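Local coordinates for protein beta-galactosidase (Trichoderma reesei, PDB 3OG2) that probably hydrolyses terminal non-reducing beta-D-galactose residues from beta-D-galactosides, as a glycoside hydrolase of family 35, at residues T328-S341 with F926-Q938. Residues are numbered along the deposited sequence; the frame is centred on the assembly and turned at random.
With NAG (2-acetamido-2-deoxy-beta-D-glucopyranose), chain C; NAG (2-acetamido-2-deoxy-beta-D-glucopyranose), chain B.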
loop_
_atom_site.group_PDB
_atom_site.type_symbol
_atom_site.label_atom_id
_atom_site.label_comp_id
_atom_site.label_asym_id
_atom_site.label_seq_id
_atom_site.Cartn_x
_atom_site.Cartn_y
_atom_site.Cartn_z
ATOM N N THR A 328 0.223 3.797 6.295
ATOM C CA THR A 328 -0.318 3.650 7.631
ATOM C C THR A 328 -1.743 4.162 7.711
ATOM O O THR A 328 -2.048 5.240 7.136
ATOM C CB THR A 328 0.549 4.490 8.606
ATOM O OG1 THR A 328 1.931 4.020 8.450
ATOM C CG2 THR A 328 0.154 4.289 10.045
ATOM N N ASN A 329 -2.601 3.439 8.431
ATOM C CA ASN A 329 -3.963 3.918 8.702
ATOM C C ASN A 329 -3.924 4.885 9.893
ATOM O O ASN A 329 -4.507 4.566 10.979
ATOM C CB ASN A 329 -4.874 2.725 8.998
ATOM C CG ASN A 329 -4.911 1.739 7.872
ATOM O OD1 ASN A 329 -5.088 2.125 6.704
ATOM N ND2 ASN A 329 -4.687 0.455 8.177
ATOM N N TRP A 330 -3.259 6.013 9.734
ATOM C CA TRP A 330 -3.209 6.997 10.806
ATOM C C TRP A 330 -4.556 7.646 10.972
ATOM O O TRP A 330 -5.450 7.583 10.107
ATOM C CB TRP A 330 -2.073 8.019 10.470
ATOM C CG TRP A 330 -2.466 8.839 9.264
ATOM C CD1 TRP A 330 -2.289 8.533 7.949
ATOM C CD2 TRP A 330 -3.129 10.114 9.316
ATOM N NE1 TRP A 330 -2.802 9.538 7.178
ATOM C CE2 TRP A 330 -3.337 10.521 7.976
ATOM C CE3 TRP A 330 -3.598 10.938 10.353
ATOM C CZ2 TRP A 330 -3.970 11.722 7.644
ATOM C CZ3 TRP A 330 -4.220 12.128 10.018
ATOM C CH2 TRP A 330 -4.393 12.489 8.703
ATOM N N GLY A 331 -4.742 8.301 12.130
ATOM C CA GLY A 331 -5.925 9.175 12.291
ATOM C C GLY A 331 -7.249 8.463 12.061
ATOM O O GLY A 331 -8.152 9.061 11.484
ATOM N N ASN A 332 -7.402 7.229 12.513
ATOM C CA ASN A 332 -8.653 6.476 12.411
ATOM C C ASN A 332 -9.104 6.291 10.970
ATOM O O ASN A 332 -10.313 5.982 10.756
ATOM C CB ASN A 332 -9.766 7.156 13.221
ATOM C CG ASN A 332 -9.365 7.288 14.671
ATOM O OD1 ASN A 332 -9.044 6.280 15.339
ATOM N ND2 ASN A 332 -9.441 8.511 15.156
ATOM N N LEU A 333 -8.234 6.396 9.973
ATOM C CA LEU A 333 -8.803 6.313 8.586
ATOM C C LEU A 333 -9.145 4.892 8.229
ATOM O O LEU A 333 -9.849 4.719 7.220
ATOM C CB LEU A 333 -7.853 6.986 7.587
ATOM C CG LEU A 333 -6.532 6.290 7.280
ATOM C CD1 LEU A 333 -6.673 5.241 6.170
ATOM C CD2 LEU A 333 -5.497 7.317 6.798
ATOM N N GLY A 334 -8.652 3.863 8.927
ATOM C CA GLY A 334 -8.873 2.493 8.550
ATOM C C GLY A 334 -10.223 1.943 8.951
ATOM O O GLY A 334 -10.925 2.458 9.801
ATOM N N HIS A 335 -10.564 0.758 8.344
ATOM C CA HIS A 335 -11.797 0.072 8.753
ATOM C C HIS A 335 -11.578 -0.897 9.888
ATOM O O HIS A 335 -10.415 -1.203 10.233
ATOM C CB HIS A 335 -12.380 -0.659 7.505
ATOM C CG HIS A 335 -11.719 -1.950 7.166
ATOM N ND1 HIS A 335 -12.447 -2.976 6.576
ATOM C CD2 HIS A 335 -10.440 -2.376 7.243
ATOM C CE1 HIS A 335 -11.629 -3.979 6.351
ATOM N NE2 HIS A 335 -10.401 -3.665 6.748
ATOM N N PRO A 336 -12.636 -1.451 10.483
ATOM C CA PRO A 336 -12.479 -2.360 11.603
ATOM C C PRO A 336 -11.806 -3.680 11.274
ATOM O O PRO A 336 -11.336 -4.339 12.208
ATOM C CB PRO A 336 -13.920 -2.692 12.034
ATOM C CG PRO A 336 -14.679 -1.443 11.603
ATOM C CD PRO A 336 -14.050 -1.096 10.277
ATOM N N GLY A 337 -11.769 -4.061 9.999
ATOM C CA GLY A 337 -11.133 -5.321 9.588
ATOM C C GLY A 337 -9.622 -5.277 9.522
ATOM O O GLY A 337 -9.015 -6.280 9.065
ATOM N N GLY A 338 -9.044 -4.144 9.901
ATOM C CA GLY A 338 -7.604 -3.963 9.983
ATOM C C GLY A 338 -7.306 -3.102 11.204
ATOM O O GLY A 338 -8.198 -2.647 11.906
ATOM N N TYR A 339 -6.009 -2.906 11.419
ATOM C CA TYR A 339 -5.519 -2.131 12.558
ATOM C C TYR A 339 -4.696 -0.979 12.033
ATOM O O TYR A 339 -4.910 -0.526 10.908
ATOM C CB TYR A 339 -4.858 -3.065 13.579
ATOM C CG TYR A 339 -3.832 -4.005 13.025
ATOM C CD1 TYR A 339 -4.191 -5.314 12.579
ATOM C CD2 TYR A 339 -2.481 -3.608 12.933
ATOM C CE1 TYR A 339 -3.204 -6.162 12.064
ATOM C CE2 TYR A 339 -1.528 -4.476 12.415
ATOM C CZ TYR A 339 -1.907 -5.743 11.983
ATOM O OH TYR A 339 -0.946 -6.591 11.491
ATOM N N THR A 340 -3.790 -0.401 12.843
ATOM C CA THR A 340 -3.155 0.846 12.382
ATOM C C THR A 340 -2.256 0.614 11.194
ATOM O O THR A 340 -2.273 1.372 10.219
ATOM C CB THR A 340 -2.316 1.485 13.506
ATOM O OG1 THR A 340 -3.130 1.599 14.658
ATOM C CG2 THR A 340 -1.919 2.884 13.045
ATOM N N SER A 341 -1.412 -0.408 11.225
ATOM C CA SER A 341 -0.505 -0.589 10.119
ATOM C C SER A 341 -1.231 -0.970 8.833
ATOM O O SER A 341 -2.142 -1.794 8.827
ATOM C CB SER A 341 0.477 -1.731 10.519
ATOM O OG SER A 341 1.404 -1.970 9.427
ATOM N N PHE A 926 -0.917 14.147 15.413
ATOM C CA PHE A 926 -1.428 13.092 14.535
ATOM C C PHE A 926 -1.588 11.783 15.284
ATOM O O PHE A 926 -0.632 11.336 15.938
ATOM C CB PHE A 926 -0.435 12.855 13.400
ATOM C CG PHE A 926 -0.406 14.009 12.378
ATOM C CD1 PHE A 926 0.387 15.122 12.553
ATOM C CD2 PHE A 926 -1.234 13.885 11.244
ATOM C CE1 PHE A 926 0.395 16.151 11.597
ATOM C CE2 PHE A 926 -1.205 14.890 10.291
ATOM C CZ PHE A 926 -0.421 16.007 10.469
ATOM N N GLN A 927 -2.764 11.186 15.173
ATOM C CA GLN A 927 -2.904 9.848 15.834
ATOM C C GLN A 927 -2.255 8.818 14.933
ATOM O O GLN A 927 -2.564 8.719 13.763
ATOM C CB GLN A 927 -4.371 9.570 16.103
ATOM C CG GLN A 927 -4.558 8.402 17.089
ATOM C CD GLN A 927 -5.017 7.192 16.311
ATOM O OE1 GLN A 927 -4.205 6.476 15.715
ATOM N NE2 GLN A 927 -6.330 6.952 16.301
ATOM N N TYR A 928 -1.267 8.117 15.480
ATOM C CA TYR A 928 -0.432 7.183 14.752
ATOM C C TYR A 928 -0.447 5.806 15.384
ATOM O O TYR A 928 0.496 5.015 15.210
ATOM C CB TYR A 928 1.019 7.749 14.561
ATOM C CG TYR A 928 1.223 8.134 13.096
ATOM C CD1 TYR A 928 1.647 7.217 12.181
ATOM C CD2 TYR A 928 0.961 9.452 12.675
ATOM C CE1 TYR A 928 1.826 7.610 10.837
ATOM C CE2 TYR A 928 1.114 9.855 11.335
ATOM C CZ TYR A 928 1.557 8.910 10.429
ATOM O OH TYR A 928 1.698 9.300 9.117
ATOM N N GLY A 929 -1.510 5.495 16.127
ATOM C CA GLY A 929 -1.551 4.099 16.604
ATOM C C GLY A 929 -2.742 3.878 17.551
ATOM O O GLY A 929 -3.030 4.711 18.450
ATOM N N LYS A 930 -3.396 2.762 17.336
ATOM C CA LYS A 930 -4.362 2.230 18.249
ATOM C C LYS A 930 -3.779 0.880 18.661
ATOM O O LYS A 930 -3.608 -0.026 17.887
ATOM C CB LYS A 930 -5.732 2.063 17.531
ATOM C CG LYS A 930 -6.788 1.506 18.474
ATOM C CD LYS A 930 -8.217 1.743 17.963
ATOM C CE LYS A 930 -8.755 3.104 18.340
ATOM N NZ LYS A 930 -10.189 3.319 17.979
ATOM N N TYR A 931 -3.479 0.798 19.956
ATOM C CA TYR A 931 -2.865 -0.377 20.554
ATOM C C TYR A 931 -3.896 -1.054 21.429
ATOM O O TYR A 931 -4.508 -0.409 22.272
ATOM C CB TYR A 931 -1.675 0.082 21.426
ATOM C CG TYR A 931 -1.000 -1.089 22.128
ATOM C CD1 TYR A 931 -0.177 -1.933 21.384
ATOM C CD2 TYR A 931 -1.205 -1.338 23.465
ATOM C CE1 TYR A 931 0.445 -3.023 22.002
ATOM C CE2 TYR A 931 -0.601 -2.403 24.144
ATOM C CZ TYR A 931 0.224 -3.228 23.380
ATOM O OH TYR A 931 0.853 -4.302 23.972
ATOM N N VAL A 932 -4.065 -2.370 21.267
ATOM C CA VAL A 932 -5.097 -3.066 21.994
ATOM C C VAL A 932 -4.417 -4.266 22.645
ATOM O O VAL A 932 -4.113 -5.277 22.007
ATOM C CB VAL A 932 -6.307 -3.499 21.116
ATOM C CG1 VAL A 932 -7.309 -4.265 21.979
ATOM C CG2 VAL A 932 -6.955 -2.273 20.466
ATOM N N SER A 933 -4.178 -4.129 23.952
ATOM C CA SER A 933 -3.186 -5.025 24.580
ATOM C C SER A 933 -3.675 -6.469 24.626
ATOM O O SER A 933 -2.853 -7.405 24.631
ATOM C CB SER A 933 -2.813 -4.518 25.988
ATOM O OG SER A 933 -3.820 -4.929 26.930
ATOM N N ASN A 934 -5.006 -6.668 24.645
ATOM C CA ASN A 934 -5.567 -8.018 24.786
ATOM C C ASN A 934 -6.050 -8.568 23.441
ATOM O O ASN A 934 -6.635 -9.641 23.438
ATOM C CB ASN A 934 -6.723 -8.029 25.805
ATOM C CG ASN A 934 -7.863 -7.106 25.374
ATOM O OD1 ASN A 934 -7.654 -6.028 24.861
ATOM N ND2 ASN A 934 -9.114 -7.565 25.579
ATOM N N ILE A 935 -5.780 -7.877 22.319
ATOM C CA ILE A 935 -6.235 -8.355 21.021
ATOM C C ILE A 935 -5.074 -8.367 20.020
ATOM O O ILE A 935 -4.864 -9.385 19.316
ATOM C CB ILE A 935 -7.391 -7.519 20.462
ATOM C CG1 ILE A 935 -8.558 -7.544 21.464
ATOM C CG2 ILE A 935 -7.785 -8.048 19.068
ATOM C CD1 ILE A 935 -9.809 -6.774 20.974
ATOM N N GLY A 936 -4.273 -7.308 19.909
ATOM C CA GLY A 936 -3.106 -7.353 19.042
ATOM C C GLY A 936 -3.462 -7.270 17.574
ATOM O O GLY A 936 -4.622 -7.021 17.200
ATOM N N PRO A 937 -2.511 -7.506 16.664
ATOM C CA PRO A 937 -1.153 -7.982 16.984
ATOM C C PRO A 937 -0.108 -6.888 17.031
ATOM O O PRO A 937 1.081 -7.169 17.288
ATOM C CB PRO A 937 -0.852 -8.861 15.749
ATOM C CG PRO A 937 -1.463 -8.052 14.638
ATOM C CD PRO A 937 -2.741 -7.459 15.190
ATOM N N GLN A 938 -0.498 -5.633 16.735
ATOM C CA GLN A 938 0.578 -4.620 16.580
ATOM C C GLN A 938 1.203 -4.132 17.883
ATOM O O GLN A 938 0.467 -3.679 18.768
ATOM C CB GLN A 938 -0.004 -3.431 15.789
ATOM C CG GLN A 938 1.108 -2.432 15.396
ATOM C CD GLN A 938 0.640 -1.427 14.380
ATOM O OE1 GLN A 938 -0.572 -1.295 14.068
ATOM N NE2 GLN A 938 1.595 -0.682 13.828
HETATM C C1 NAG C . -0.412 -9.527 24.081
HETATM C C2 NAG C . -1.035 -9.528 22.674
HETATM C C3 NAG C . -2.400 -10.226 22.762
HETATM C C4 NAG C . -2.256 -11.644 23.333
HETATM C C5 NAG C . -1.445 -11.593 24.651
HETATM C C6 NAG C . -1.128 -12.990 25.175
HETATM C C7 NAG C . -0.546 -7.560 21.309
HETATM C C8 NAG C . -0.644 -6.042 21.245
HETATM N N2 NAG C . -1.243 -8.127 22.279
HETATM O O3 NAG C . -2.989 -10.241 21.473
HETATM O O4 NAG C . -3.550 -12.115 23.673
HETATM O O5 NAG C . -0.240 -10.880 24.471
HETATM O O6 NAG C . -0.618 -12.826 26.515
HETATM O O7 NAG C . 0.172 -8.189 20.553
HETATM C C1 NAG B . -4.112 -13.046 22.973
HETATM C C2 NAG B . -5.310 -13.620 23.742
HETATM C C3 NAG B . -6.007 -14.679 22.885
HETATM C C4 NAG B . -6.403 -14.076 21.531
HETATM C C5 NAG B . -5.171 -13.412 20.884
HETATM C C6 NAG B . -5.448 -12.759 19.523
HETATM C C7 NAG B . -5.090 -13.863 26.122
HETATM C C8 NAG B . -4.305 -14.527 27.220
HETATM N N2 NAG B . -4.843 -14.375 24.908
HETATM O O3 NAG B . -7.194 -15.069 23.566
HETATM O O4 NAG B . -6.829 -15.159 20.737
HETATM O O5 NAG B . -4.602 -12.466 21.769
HETATM O O6 NAG B . -6.361 -11.676 19.694
HETATM O O7 NAG B . -5.335 -12.644 26.198
HETATM O O HOH W 1 -5.341 5.351 13.554
HETATM O O HOH W 2 -7.902 9.255 17.527
HETATM O O HOH W 3 -9.759 3.644 14.891
HETATM O O HOH W 4 -9.943 6.156 18.122
HETATM O O HOH W 5 -2.869 -1.526 15.655
#
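Trp330 and Tyr339 of one loop meet strand 926-932 and the turn after it. The loop follows strand 318-321 of the TIM barrel; the strand is outermost in an antiparallel sheet of an all-beta domain. CB of Trp330 sits over the centre of the Tyr928 ring, a CH-pi contact of 3.7 Å to the centroid. The edge of Phe926 is turned toward the six-membered ring of Trp330 in an offset edge-to-face pair, planes at 64°. In the type I' turn that starts at Trp330, Gly331 N donates to Gln927 O at 2.8 Å. Farther along, Lys930 N gives a nearly straight bond (166°) to Thr340 OG1. CD of Pro937, which follows a cis peptide bond, lies over one face of Tyr339, 3.4 Å from CE1. Gln938 OE1 is at that ring's edge and accepts from Ser341 N. Gln938 CG lies anti to the backbone N (chi1 -171°) and the chain runs on extended, which carries OE1 there. Tyr339 OH is hydrogen-bonded to Asp285 OD2. Replacing Tyr339 by an alanine is likely to open a gap beside Pro937 and leave Asp285 without this hydroxyl.

Outward, Phe50 O holds Trp330 NE1, and Asp783 pairs with Lys930 NZ. A classic beta bulge sets Tyr928 and Gly929 both opposite Leu921. The turn beyond the strand packs against a glycan: Ser933 O accepts from N2 of NAG in chain C. One water joins the segments by donating to Lys930 O and Gln938 OE1, each at 2.8 Å, and accepting from Thr340 N.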